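Local coordinates for protein serine acetyltransferase (PDB 6WYE) that probably catalyses transfer of an acetyl group from acetyl-CoA to L-serine, giving O-acetyl-L-serine in the first step of cysteine biosynthesis, at residues A[58-63]-A[126-131]; A[66-71]-A[87-92]. All coordinates share one frame; numbering follows the deposited sequence.

Interaction 1: residues A[58-63]-A[126-131]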
ATOM      1  N   GLN A  58      17.715  -0.112  -8.045  1.00 31.65           N
ATOM      2  CA  GLN A  58      16.725   0.897  -8.417  1.00 33.77           C
ATOM      3  C   GLN A  58      17.025   2.253  -7.794  1.00 33.57           C
ATOM      4  O   GLN A  58      16.781   3.290  -8.424  1.00 33.13           O
ATOM      5  CB  GLN A  58      15.318   0.442  -8.002  1.00 36.55           C
ATOM      6  CG  GLN A  58      14.757  -0.691  -8.854  1.00 40.94           C
ATOM      7  CD  GLN A  58      13.672  -1.484  -8.140  1.00 43.90           C
ATOM      8  OE1 GLN A  58      13.197  -1.094  -7.069  1.00 44.97           O
ATOM      9  NE2 GLN A  58      13.302  -2.629  -8.715  1.00 44.23           N
ATOM     10  N   THR A  59      17.574   2.269  -6.584  1.00 32.60           N
ATOM     11  CA  THR A  59      17.863   3.525  -5.906  1.00 31.78           C
ATOM     12  C   THR A  59      19.218   4.118  -6.292  1.00 33.00           C
ATOM     13  O   THR A  59      19.347   5.345  -6.350  1.00 35.10           O
ATOM     14  CB  THR A  59      17.801   3.323  -4.388  1.00 29.96           C
ATOM     15  OG1 THR A  59      16.489   2.882  -4.026  1.00 31.11           O
ATOM     16  CG2 THR A  59      18.128   4.625  -3.636  1.00 29.39           C
ATOM     17  N   VAL A  60      20.232   3.288  -6.548  1.00 28.23           N
ATOM     18  CA  VAL A  60      21.580   3.802  -6.791  1.00 31.83           C
ATOM     19  C   VAL A  60      22.107   3.448  -8.182  1.00 33.89           C
ATOM     20  O   VAL A  60      22.391   4.341  -8.989  1.00 36.30           O
ATOM     21  CB  VAL A  60      22.544   3.302  -5.707  1.00 28.90           C
ATOM     22  CG1 VAL A  60      23.976   3.752  -6.015  1.00 30.35           C
ATOM     23  CG2 VAL A  60      22.075   3.810  -4.301  1.00 27.10           C
ATOM     24  N   LEU A  61      22.259   2.150  -8.468  1.00 32.15           N
ATOM     25  CA  LEU A  61      23.108   1.746  -9.596  1.00 34.04           C
ATOM     26  C   LEU A  61      22.494   2.087 -10.954  1.00 35.23           C
ATOM     27  O   LEU A  61      23.234   2.371 -11.902  1.00 37.11           O
ATOM     28  CB  LEU A  61      23.433   0.253  -9.509  1.00 32.37           C
ATOM     29  CG  LEU A  61      24.139  -0.201  -8.229  1.00 36.87           C
ATOM     30  CD1 LEU A  61      24.389  -1.692  -8.289  1.00 38.90           C
ATOM     31  CD2 LEU A  61      25.465   0.542  -8.011  1.00 37.92           C
ATOM     32  N   ARG A  62      21.164   2.073 -11.084  1.00 36.62           N
ATOM     33  CA  ARG A  62      20.561   2.438 -12.361  1.00 38.04           C
ATOM     34  C   ARG A  62      20.588   3.942 -12.626  1.00 41.09           C
ATOM     35  O   ARG A  62      20.197   4.367 -13.718  1.00 41.77           O
ATOM     36  CB  ARG A  62      19.115   1.923 -12.452  1.00 38.22           C
ATOM     37  N   HIS A  63      21.030   4.756 -11.674  1.00 38.47           N
ATOM     38  CA  HIS A  63      21.055   6.197 -11.870  1.00 38.87           C
ATOM     39  C   HIS A  63      22.414   6.654 -12.394  1.00 39.70           C
ATOM     40  O   HIS A  63      23.427   5.970 -12.248  1.00 39.48           O
ATOM     41  CB  HIS A  63      20.738   6.931 -10.565  1.00 40.62           C
ATOM     42  CG  HIS A  63      19.379   6.624 -10.033  1.00 43.41           C
ATOM     43  ND1 HIS A  63      18.295   7.443 -10.250  1.00 44.02           N
ATOM     44  CD2 HIS A  63      18.919   5.568  -9.326  1.00 43.87           C
ATOM     45  CE1 HIS A  63      17.225   6.909  -9.692  1.00 44.28           C
ATOM     46  NE2 HIS A  63      17.578   5.775  -9.116  1.00 44.08           N
ATOM     47  N   PRO A 126      25.651   7.041   5.150  1.00 35.39           N
ATOM     48  CA  PRO A 126      24.717   8.154   5.420  1.00 34.80           C
ATOM     49  C   PRO A 126      23.777   8.428   4.266  1.00 33.27           C
ATOM     50  O   PRO A 126      22.617   8.799   4.499  1.00 29.28           O
ATOM     51  CB  PRO A 126      25.636   9.359   5.695  1.00 31.15           C
ATOM     52  CG  PRO A 126      26.966   8.985   5.124  1.00 33.61           C
ATOM     53  CD  PRO A 126      27.062   7.487   5.194  1.00 34.54           C
ATOM     54  N   LEU A 127      24.262   8.289   3.026  1.00 31.12           N
ATOM     55  CA  LEU A 127      23.419   8.544   1.859  1.00 30.83           C
ATOM     56  C   LEU A 127      22.124   7.739   1.941  1.00 29.14           C
ATOM     57  O   LEU A 127      21.030   8.262   1.698  1.00 28.13           O
ATOM     58  CB  LEU A 127      24.177   8.214   0.563  1.00 27.90           C
ATOM     59  CG  LEU A 127      23.280   8.187  -0.683  1.00 30.18           C
ATOM     60  CD1 LEU A 127      22.653   9.554  -0.932  1.00 32.74           C
ATOM     61  CD2 LEU A 127      24.009   7.719  -1.929  1.00 31.93           C
ATOM     62  N   LEU A 128      22.235   6.461   2.289  1.00 29.28           N
ATOM     63  CA  LEU A 128      21.075   5.579   2.305  1.00 33.22           C
ATOM     64  C   LEU A 128      20.423   5.432   3.670  1.00 29.51           C
ATOM     65  O   LEU A 128      19.213   5.204   3.730  1.00 31.33           O
ATOM     66  CB  LEU A 128      21.470   4.182   1.796  1.00 30.01           C
ATOM     67  CG  LEU A 128      21.946   4.185   0.347  1.00 29.21           C
ATOM     68  CD1 LEU A 128      22.431   2.804  -0.117  1.00 28.27           C
ATOM     69  CD2 LEU A 128      20.837   4.716  -0.554  1.00 32.07           C
ATOM     70  N   TYR A 129      21.173   5.550   4.774  1.00 24.91           N
ATOM     71  CA  TYR A 129      20.654   5.071   6.049  1.00 27.26           C
ATOM     72  C   TYR A 129      20.746   6.041   7.220  1.00 26.16           C
ATOM     73  O   TYR A 129      20.378   5.647   8.332  1.00 27.02           O
ATOM     74  CB  TYR A 129      21.358   3.761   6.449  1.00 25.70           C
ATOM     75  CG  TYR A 129      21.382   2.720   5.326  1.00 26.57           C
ATOM     76  CD1 TYR A 129      20.197   2.193   4.815  1.00 28.38           C
ATOM     77  CD2 TYR A 129      22.582   2.288   4.783  1.00 30.61           C
ATOM     78  CE1 TYR A 129      20.193   1.259   3.809  1.00 28.58           C
ATOM     79  CE2 TYR A 129      22.607   1.335   3.759  1.00 31.92           C
ATOM     80  CZ  TYR A 129      21.417   0.828   3.281  1.00 33.94           C
ATOM     81  OH  TYR A 129      21.444  -0.091   2.265  1.00 32.42           O
ATOM     82  N   PHE A 130      21.228   7.277   7.030  1.00 26.10           N
ATOM     83  CA  PHE A 130      21.327   8.234   8.138  1.00 27.15           C
ATOM     84  C   PHE A 130      20.219   9.273   8.015  1.00 26.38           C
ATOM     85  O   PHE A 130      20.257  10.135   7.133  1.00 27.89           O
ATOM     86  CB  PHE A 130      22.697   8.914   8.196  1.00 29.20           C
ATOM     87  CG  PHE A 130      23.784   8.068   8.825  1.00 27.90           C
ATOM     88  CD1 PHE A 130      23.592   6.714   9.048  1.00 30.09           C
ATOM     89  CD2 PHE A 130      25.009   8.636   9.174  1.00 31.23           C
ATOM     90  CE1 PHE A 130      24.594   5.935   9.613  1.00 29.72           C
ATOM     91  CE2 PHE A 130      26.007   7.877   9.740  1.00 29.77           C
ATOM     92  CZ  PHE A 130      25.816   6.521   9.951  1.00 31.20           C
ATOM     93  N   LYS A 131      19.252   9.202   8.938  1.00 26.46           N
ATOM     94  CA  LYS A 131      18.070  10.058   8.924  1.00 26.67           C
ATOM     95  C   LYS A 131      18.416  11.549   9.003  1.00 27.16           C
ATOM     96  O   LYS A 131      17.699  12.376   8.433  1.00 26.04           O
ATOM     97  CB  LYS A 131      17.191   9.645  10.112  1.00 28.36           C
ATOM     98  CG  LYS A 131      15.967  10.419  10.391  1.00 32.45           C
ATOM     99  CD  LYS A 131      15.111   9.672  11.459  1.00 30.15           C
ATOM    100  CE  LYS A 131      15.560   9.969  12.898  1.00 26.14           C
ATOM    101  NZ  LYS A 131      14.522   9.524  13.898  1.00 28.30           N
TER

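Interaction 2: residues A[66-71]-A[87-92]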
ATOM      1  N   LEU A  66      24.733  11.262  -8.449  1.00 33.93           N
ATOM      2  CA  LEU A  66      24.396  11.267  -7.031  1.00 36.27           C
ATOM      3  C   LEU A  66      23.120  12.061  -6.770  1.00 36.85           C
ATOM      4  O   LEU A  66      22.301  11.670  -5.933  1.00 38.08           O
ATOM      5  CB  LEU A  66      25.558  11.836  -6.220  1.00 37.19           C
ATOM      6  CG  LEU A  66      25.329  11.912  -4.710  1.00 38.98           C
ATOM      7  CD1 LEU A  66      25.358  10.510  -4.097  1.00 39.79           C
ATOM      8  CD2 LEU A  66      26.373  12.800  -4.072  1.00 36.85           C
ATOM      9  N   GLY A  67      22.936  13.184  -7.469  1.00 36.13           N
ATOM     10  CA  GLY A  67      21.723  13.966  -7.261  1.00 35.43           C
ATOM     11  C   GLY A  67      20.467  13.191  -7.607  1.00 36.76           C
ATOM     12  O   GLY A  67      19.447  13.292  -6.917  1.00 36.86           O
ATOM     13  N   SER A  68      20.527  12.393  -8.672  1.00 38.21           N
ATOM     14  CA  SER A  68      19.379  11.585  -9.065  1.00 38.06           C
ATOM     15  C   SER A  68      19.105  10.503  -8.028  1.00 34.53           C
ATOM     16  O   SER A  68      17.943  10.221  -7.702  1.00 32.21           O
ATOM     17  CB  SER A  68      19.641  10.966 -10.451  1.00 40.48           C
ATOM     18  OG  SER A  68      18.511  10.250 -10.923  1.00 44.27           O
ATOM     19  N   VAL A  69      20.168   9.931  -7.457  1.00 33.24           N
ATOM     20  CA  VAL A  69      20.008   8.965  -6.372  1.00 33.06           C
ATOM     21  C   VAL A  69      19.331   9.623  -5.175  1.00 33.69           C
ATOM     22  O   VAL A  69      18.349   9.102  -4.629  1.00 30.80           O
ATOM     23  CB  VAL A  69      21.372   8.360  -5.994  1.00 32.91           C
ATOM     24  CG1 VAL A  69      21.284   7.571  -4.689  1.00 31.34           C
ATOM     25  CG2 VAL A  69      21.885   7.473  -7.138  1.00 29.65           C
ATOM     26  N   LEU A  70      19.823  10.795  -4.771  1.00 35.40           N
ATOM     27  CA  LEU A  70      19.263  11.466  -3.601  1.00 34.15           C
ATOM     28  C   LEU A  70      17.791  11.806  -3.810  1.00 30.41           C
ATOM     29  O   LEU A  70      16.943  11.504  -2.960  1.00 27.34           O
ATOM     30  CB  LEU A  70      20.064  12.724  -3.299  1.00 35.72           C
ATOM     31  CG  LEU A  70      19.590  13.512  -2.069  1.00 37.22           C
ATOM     32  CD1 LEU A  70      19.982  12.793  -0.770  1.00 35.51           C
ATOM     33  CD2 LEU A  70      20.176  14.907  -2.114  1.00 34.88           C
ATOM     34  N   ALA A  71      17.461  12.389  -4.962  1.00 28.89           N
ATOM     35  CA  ALA A  71      16.065  12.713  -5.244  1.00 32.67           C
ATOM     36  C   ALA A  71      15.194  11.470  -5.173  1.00 30.91           C
ATOM     37  O   ALA A  71      14.079  11.510  -4.635  1.00 28.40           O
ATOM     38  CB  ALA A  71      15.941  13.366  -6.624  1.00 33.09           C
ATOM     39  N   ALA A  87       5.858  11.885  -8.653  1.00 38.66           N
ATOM     40  CA  ALA A  87       5.768  13.340  -8.763  1.00 42.28           C
ATOM     41  C   ALA A  87       6.814  14.024  -7.887  1.00 41.37           C
ATOM     42  O   ALA A  87       7.507  14.948  -8.333  1.00 43.15           O
ATOM     43  CB  ALA A  87       4.360  13.816  -8.391  1.00 44.76           C
ATOM     44  N   LEU A  88       6.944  13.578  -6.634  1.00 38.67           N
ATOM     45  CA  LEU A  88       7.955  14.136  -5.740  1.00 37.07           C
ATOM     46  C   LEU A  88       9.353  13.951  -6.313  1.00 36.09           C
ATOM     47  O   LEU A  88      10.186  14.867  -6.262  1.00 38.29           O
ATOM     48  CB  LEU A  88       7.861  13.462  -4.374  1.00 37.69           C
ATOM     49  CG  LEU A  88       8.500  14.142  -3.164  1.00 36.29           C
ATOM     50  CD1 LEU A  88       8.198  15.650  -3.142  1.00 35.02           C
ATOM     51  CD2 LEU A  88       7.954  13.468  -1.918  1.00 35.30           C
ATOM     52  N   PHE A  89       9.622  12.769  -6.870  1.00 30.53           N
ATOM     53  CA  PHE A  89      10.924  12.499  -7.466  1.00 33.29           C
ATOM     54  C   PHE A  89      11.242  13.526  -8.543  1.00 32.81           C
ATOM     55  O   PHE A  89      12.346  14.081  -8.580  1.00 31.51           O
ATOM     56  CB  PHE A  89      10.930  11.080  -8.055  1.00 34.11           C
ATOM     57  CG  PHE A  89      12.183  10.734  -8.830  1.00 37.10           C
ATOM     58  CD1 PHE A  89      13.436  11.031  -8.330  1.00 36.98           C
ATOM     59  CD2 PHE A  89      12.095  10.083 -10.057  1.00 42.04           C
ATOM     60  CE1 PHE A  89      14.585  10.709  -9.033  1.00 38.03           C
ATOM     61  CE2 PHE A  89      13.241   9.756 -10.768  1.00 43.43           C
ATOM     62  CZ  PHE A  89      14.490  10.070 -10.253  1.00 42.21           C
ATOM     63  N   GLU A  90      10.269  13.802  -9.423  1.00 36.29           N
ATOM     64  CA  GLU A  90      10.492  14.771 -10.492  1.00 38.89           C
ATOM     65  C   GLU A  90      10.687  16.170  -9.928  1.00 38.68           C
ATOM     66  O   GLU A  90      11.588  16.898 -10.357  1.00 40.95           O
ATOM     67  CB  GLU A  90       9.323  14.749 -11.487  1.00 40.95           C
ATOM     68  N   ILE A  91       9.865  16.550  -8.946  1.00 36.61           N
ATOM     69  CA  ILE A  91      10.017  17.856  -8.308  1.00 40.56           C
ATOM     70  C   ILE A  91      11.408  17.991  -7.699  1.00 40.31           C
ATOM     71  O   ILE A  91      12.091  19.010  -7.876  1.00 40.74           O
ATOM     72  CB  ILE A  91       8.909  18.063  -7.260  1.00 40.90           C
ATOM     73  CG1 ILE A  91       7.560  18.236  -7.971  1.00 41.57           C
ATOM     74  CG2 ILE A  91       9.257  19.239  -6.367  1.00 40.53           C
ATOM     75  CD1 ILE A  91       6.341  17.977  -7.102  1.00 42.98           C
ATOM     76  N   TYR A  92      11.854  16.960  -6.976  1.00 37.86           N
ATOM     77  CA  TYR A  92      13.188  16.996  -6.383  1.00 36.73           C
ATOM     78  C   TYR A  92      14.272  17.040  -7.453  1.00 42.05           C
ATOM     79  O   TYR A  92      15.292  17.725  -7.291  1.00 41.79           O
ATOM     80  CB  TYR A  92      13.398  15.776  -5.485  1.00 34.38           C
ATOM     81  CG  TYR A  92      12.718  15.849  -4.139  1.00 32.35           C
ATOM     82  CD1 TYR A  92      12.100  17.016  -3.701  1.00 31.24           C
ATOM     83  CD2 TYR A  92      12.708  14.749  -3.297  1.00 32.02           C
ATOM     84  CE1 TYR A  92      11.500  17.082  -2.437  1.00 31.63           C
ATOM     85  CE2 TYR A  92      12.104  14.806  -2.046  1.00 29.93           C
ATOM     86  CZ  TYR A  92      11.504  15.961  -1.627  1.00 30.41           C
ATOM     87  OH  TYR A  92      10.912  15.969  -0.382  1.00 29.49           O
TER

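Interaction 1: residues A[58-63]-A[126-131]
Leu128 reaches from helix 124-129 to Thr59 and Val60 of helix 53-61, and the meeting is made of methyl groups alone. CB of Leu128 already points toward 58-63 but stops short of touching it, and it sits over the middle of the Tyr129 ring, 3.5 Å above the ring plane. CG continues the chain beside the backbone N and anti to the carbonyl carbon (chi1 -63°), which sends the fork of the side chain out toward 58-63. There the two branches part. CD2 of Leu128 touches both neighbours, lying 4.0 Å from Val60 CG2 and 4.1 Å from Thr59 CG2, so it bridges two consecutive residues. CD1 of Leu128 stands a little farther back, 4.3 Å from Val60 CG2. Both helices belong to the all-helical N-terminal domain of serine acetyltransferases, the part of the chain that precedes the left-handed parallel beta-helix, and here they meet over a small buried patch of 102 Å². Thr59 turns CG2 rather than its hydroxyl to the leucine: CG2 is anti to the backbone N, while OG1 makes a weak hydrogen bond back to Phe55 O in its own helix. Helix 66-78 covers the flank, where Tyr72 and His73 touch Thr59 and His73 NE2 bonds to Leu128 O. Val60 also packs on Thr42 of helix 34-48. Just past the contact the chain folds back on itself: His63 NE2 donates to Gln58 O over 2.7 Å, a bent bond with an N-H...O angle of 135°, the donor tilted 21° from the carbonyl plane.

Interaction 2: residues A[66-71]-A[87-92]
Phe89 lays one edge of its ring against the backbone of helix 66-71, with CD1 3.6 Å from Ala71 C and CE1 3.6 Å from Ser68 O. This is the packing seam of an antiparallel helical hairpin: helices 66-78 and 85-98 follow each other in the N-terminal helical domain, and their short segments here run at 144° with axes 9.4 Å apart. Phe89 starts from a CB that points neither at the partner helix nor away from it, but CG anti to the backbone N (chi1 174°) swings the ring inward until its rim rests near Ser68 and Ala71. The small side chain of Ala71 lets the backbones come close. Its CB meets both aromatic residues at once, 3.8 Å from Phe89 CD1 and 3.7 Å from Tyr92 CB, and the CA atoms of Ala71 and Tyr92 are only 5.3 Å apart. At the outer end of the Phe89 ring, CZ comes to 4.1 Å from Ser68 OG, a packing contact only; the polar partner of that hydroxyl is His63. Tyr72 meets the Phe89 ring edge-to-face, and Ile141 of helix 131-147 packs on Tyr92. The Tyr92 ring has Leu88 CD1 over one face, offset toward the rim, while Ala71 O stands at the ring edge, in its plane, 3.8 Å from CD2 of Tyr92.

Both contacts belong to the N-terminal helical domain and lie on the same side of the chain's centre, their own centres 11 Å apart. Interaction 2 is nested inside the loop that interaction 1 closes. The first joins helices distant in sequence and is wholly buried, a sparse meeting of aliphatic methyls; the second ties neighbouring helices of a hairpin, is only partly buried, and sets aromatic edges against alanine and backbone. They are joined directly where helix 53-61 gives way to helix 66-78: His63 ND1 and Ser68 OG are 2.9 Å apart, a probable hydrogen bond, and Val69 CG2 packs on His63 CB.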